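Local coordinates for RNA-dependent RNA Polymerase (Bombyx mori cytoplasmic polyhedrosis virus, PDB 6TZ0), which catalyses RNA-templated RNA synthesis, making plus strands in fully conservative transcription and, probably, the complementary minus strands during genome replication, at residues A[874-879]-A[890-895]. Sequence-based numbering, arbitrary orientation.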
ATOM      1  N   LEU A 874      11.747   2.053 -41.037  1.00 49.95           N
ATOM      2  CA  LEU A 874      12.244   3.372 -41.416  1.00 49.95           C
ATOM      3  C   LEU A 874      13.564   3.278 -42.172  1.00 49.95           C
ATOM      4  O   LEU A 874      13.842   4.121 -43.034  1.00 49.95           O
ATOM      5  CB  LEU A 874      12.396   4.245 -40.172  1.00 49.95           C
ATOM      6  CG  LEU A 874      12.730   5.721 -40.388  1.00 49.95           C
ATOM      7  CD1 LEU A 874      11.593   6.411 -41.115  1.00 49.95           C
ATOM      8  CD2 LEU A 874      13.031   6.401 -39.071  1.00 49.95           C
ATOM      9  N   LEU A 875      14.366   2.244 -41.886  1.00 53.38           N
ATOM     10  CA  LEU A 875      15.604   2.000 -42.622  1.00 53.38           C
ATOM     11  C   LEU A 875      15.340   1.748 -44.097  1.00 53.38           C
ATOM     12  O   LEU A 875      16.139   2.145 -44.951  1.00 53.38           O
ATOM     13  CB  LEU A 875      16.336   0.792 -42.040  1.00 53.38           C
ATOM     14  CG  LEU A 875      16.817   0.781 -40.595  1.00 53.38           C
ATOM     15  CD1 LEU A 875      17.369  -0.597 -40.263  1.00 53.38           C
ATOM     16  CD2 LEU A 875      17.861   1.846 -40.367  1.00 53.38           C
ATOM     17  N   TYR A 876      14.229   1.096 -44.409  1.00 54.52           N
ATOM     18  CA  TYR A 876      13.855   0.804 -45.782  1.00 54.52           C
ATOM     19  C   TYR A 876      13.050   1.928 -46.407  1.00 54.52           C
ATOM     20  O   TYR A 876      13.118   2.124 -47.624  1.00 54.52           O
ATOM     21  CB  TYR A 876      13.063  -0.500 -45.821  1.00 54.52           C
ATOM     22  CG  TYR A 876      13.887  -1.698 -45.434  1.00 54.52           C
ATOM     23  CD1 TYR A 876      14.657  -2.361 -46.376  1.00 54.52           C
ATOM     24  CD2 TYR A 876      13.919  -2.150 -44.123  1.00 54.52           C
ATOM     25  CE1 TYR A 876      15.417  -3.456 -46.030  1.00 54.52           C
ATOM     26  CE2 TYR A 876      14.682  -3.240 -43.766  1.00 54.52           C
ATOM     27  CZ  TYR A 876      15.428  -3.887 -44.726  1.00 54.52           C
ATOM     28  OH  TYR A 876      16.194  -4.973 -44.390  1.00 54.52           O
ATOM     29  N   ASP A 877      12.299   2.671 -45.593  1.00 53.94           N
ATOM     30  CA  ASP A 877      11.556   3.823 -46.088  1.00 53.94           C
ATOM     31  C   ASP A 877      12.500   4.937 -46.525  1.00 53.94           C
ATOM     32  O   ASP A 877      12.231   5.628 -47.513  1.00 53.94           O
ATOM     33  CB  ASP A 877      10.595   4.317 -45.005  1.00 53.94           C
ATOM     34  CG  ASP A 877       9.528   5.251 -45.540  1.00 53.94           C
ATOM     35  OD1 ASP A 877       9.459   5.463 -46.767  1.00 53.94           O
ATOM     36  OD2 ASP A 877       8.752   5.789 -44.723  1.00 53.94           O
ATOM     37  N   VAL A 878      13.617   5.120 -45.811  1.00 55.00           N
ATOM     38  CA  VAL A 878      14.619   6.092 -46.250  1.00 55.00           C
ATOM     39  C   VAL A 878      15.302   5.620 -47.536  1.00 55.00           C
ATOM     40  O   VAL A 878      15.648   6.433 -48.404  1.00 55.00           O
ATOM     41  CB  VAL A 878      15.610   6.360 -45.095  1.00 55.00           C
ATOM     42  CG1 VAL A 878      16.772   7.226 -45.524  1.00 55.00           C
ATOM     43  CG2 VAL A 878      14.899   7.059 -43.965  1.00 55.00           C
ATOM     44  N   SER A 879      15.408   4.306 -47.733  1.00 57.77           N
ATOM     45  CA  SER A 879      16.048   3.718 -48.904  1.00 57.77           C
ATOM     46  C   SER A 879      15.152   3.689 -50.153  1.00 57.77           C
ATOM     47  O   SER A 879      15.485   2.945 -51.085  1.00 57.77           O
ATOM     48  CB  SER A 879      16.518   2.299 -48.583  1.00 57.77           C
ATOM     49  OG  SER A 879      17.487   2.309 -47.554  1.00 57.77           O
ATOM     50  N   MET A 890      16.731  -5.595 -52.977  1.00 63.65           N
ATOM     51  CA  MET A 890      16.651  -5.465 -51.529  1.00 63.65           C
ATOM     52  C   MET A 890      17.845  -4.720 -50.947  1.00 63.65           C
ATOM     53  O   MET A 890      18.234  -4.987 -49.806  1.00 63.65           O
ATOM     54  CB  MET A 890      16.525  -6.841 -50.875  1.00 63.65           C
ATOM     55  CG  MET A 890      15.201  -7.544 -51.118  1.00 63.65           C
ATOM     56  SD  MET A 890      15.122  -9.136 -50.278  1.00 63.65           S
ATOM     57  CE  MET A 890      13.513  -9.720 -50.792  1.00 63.65           C
ATOM     58  N   VAL A 891      18.448  -3.859 -51.748  1.00 63.94           N
ATOM     59  CA  VAL A 891      19.636  -3.175 -51.302  1.00 63.94           C
ATOM     60  C   VAL A 891      19.338  -1.930 -50.506  1.00 63.94           C
ATOM     61  O   VAL A 891      18.734  -0.974 -50.993  1.00 63.94           O
ATOM     62  CB  VAL A 891      20.539  -2.809 -52.494  1.00 63.94           C
ATOM     63  CG1 VAL A 891      21.696  -1.934 -52.040  1.00 63.94           C
ATOM     64  CG2 VAL A 891      21.046  -4.071 -53.174  1.00 63.94           C
ATOM     65  N   LEU A 892      19.720  -1.974 -49.234  1.00 62.38           N
ATOM     66  CA  LEU A 892      19.587  -0.808 -48.384  1.00 62.38           C
ATOM     67  C   LEU A 892      20.632   0.142 -48.931  1.00 62.38           C
ATOM     68  O   LEU A 892      21.734  -0.276 -49.285  1.00 62.38           O
ATOM     69  CB  LEU A 892      19.900  -1.138 -46.927  1.00 62.38           C
ATOM     70  CG  LEU A 892      18.905  -2.039 -46.202  1.00 62.38           C
ATOM     71  CD1 LEU A 892      18.977  -3.454 -46.755  1.00 62.38           C
ATOM     72  CD2 LEU A 892      19.145  -2.026 -44.701  1.00 62.38           C
ATOM     73  N   ASP A 893      20.303   1.420 -49.021  1.00 62.28           N
ATOM     74  CA  ASP A 893      21.276   2.354 -49.543  1.00 62.28           C
ATOM     75  C   ASP A 893      22.113   2.673 -48.335  1.00 62.28           C
ATOM     76  O   ASP A 893      21.785   3.581 -47.582  1.00 62.28           O
ATOM     77  CB  ASP A 893      20.580   3.615 -50.049  1.00 62.28           C
ATOM     78  CG  ASP A 893      21.554   4.642 -50.587  1.00 62.28           C
ATOM     79  OD1 ASP A 893      22.710   4.272 -50.877  1.00 62.28           O
ATOM     80  OD2 ASP A 893      21.165   5.821 -50.723  1.00 62.28           O
ATOM     81  N   ASP A 894      23.207   1.938 -48.140  1.00 65.58           N
ATOM     82  CA  ASP A 894      23.993   2.208 -46.941  1.00 65.58           C
ATOM     83  C   ASP A 894      24.700   3.560 -46.969  1.00 65.58           C
ATOM     84  O   ASP A 894      25.105   4.051 -45.910  1.00 65.58           O
ATOM     85  CB  ASP A 894      25.013   1.089 -46.745  1.00 65.58           C
ATOM     86  CG  ASP A 894      24.364  -0.222 -46.369  1.00 65.58           C
ATOM     87  OD1 ASP A 894      23.330  -0.192 -45.673  1.00 65.58           O
ATOM     88  OD2 ASP A 894      24.870  -1.283 -46.788  1.00 65.58           O
ATOM     89  N   ASP A 895      24.851   4.175 -48.141  1.00 64.31           N
ATOM     90  CA  ASP A 895      25.509   5.477 -48.221  1.00 64.31           C
ATOM     91  C   ASP A 895      24.627   6.569 -47.625  1.00 64.31           C
ATOM     92  O   ASP A 895      25.087   7.381 -46.811  1.00 64.31           O
ATOM     93  CB  ASP A 895      25.851   5.787 -49.679  1.00 64.31           C
ATOM     94  CG  ASP A 895      26.828   6.944 -49.831  1.00 64.31           C
ATOM     95  OD1 ASP A 895      27.298   7.503 -48.816  1.00 64.31           O
ATOM     96  OD2 ASP A 895      27.124   7.302 -50.989  1.00 64.31           O
TER
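Ser879 and Asp893 join the end of one helix to the start of another in a small, mixed polar and apolar contact within the C-terminal region of the polymerase, away from its nucleotide and magnesium sites. Ser879 follows helix 873-878, Asp893 is the N-cap of helix 894-899, and helix 881-886 lies in the chain between them. The hydroxyl of Ser879 bridges the two segments, as donor on one side and acceptor on the other. Ser879 OG donates to Leu875 O at 2.9 Å, in the carbonyl plane. Ser879 OG also accepts a hydrogen bond from Asp893 N, long at 3.3 Å but nearly straight (166°). A chi1 of -62° sets OG beside its own backbone N and anti to the carbonyl carbon, which turns it back over the last helical turn where Leu875 O lies. Beside this polar link, Leu892 leans on Tyr876. Leu892 CD1 comes to 3.6 Å from Tyr876 CE1, obliquely to the ring, and Leu892 CD2 lies 4.2 Å from Tyr876 CZ. The phenol OH of Tyr876 hydrogen-bonds to Asp1017, and Thr1013 touches both side chains. Asp893 caps its helix weakly, OD1 lying 3.5 Å from Asp895 N, and OD2 forms a salt bridge with Arg853. One hydroxyl thus bonds both a carbonyl of the last turn and the N-cap amide of the next helix, linking segments 874-879 and 890-895 where no backbone-to-backbone hydrogen bond joins them.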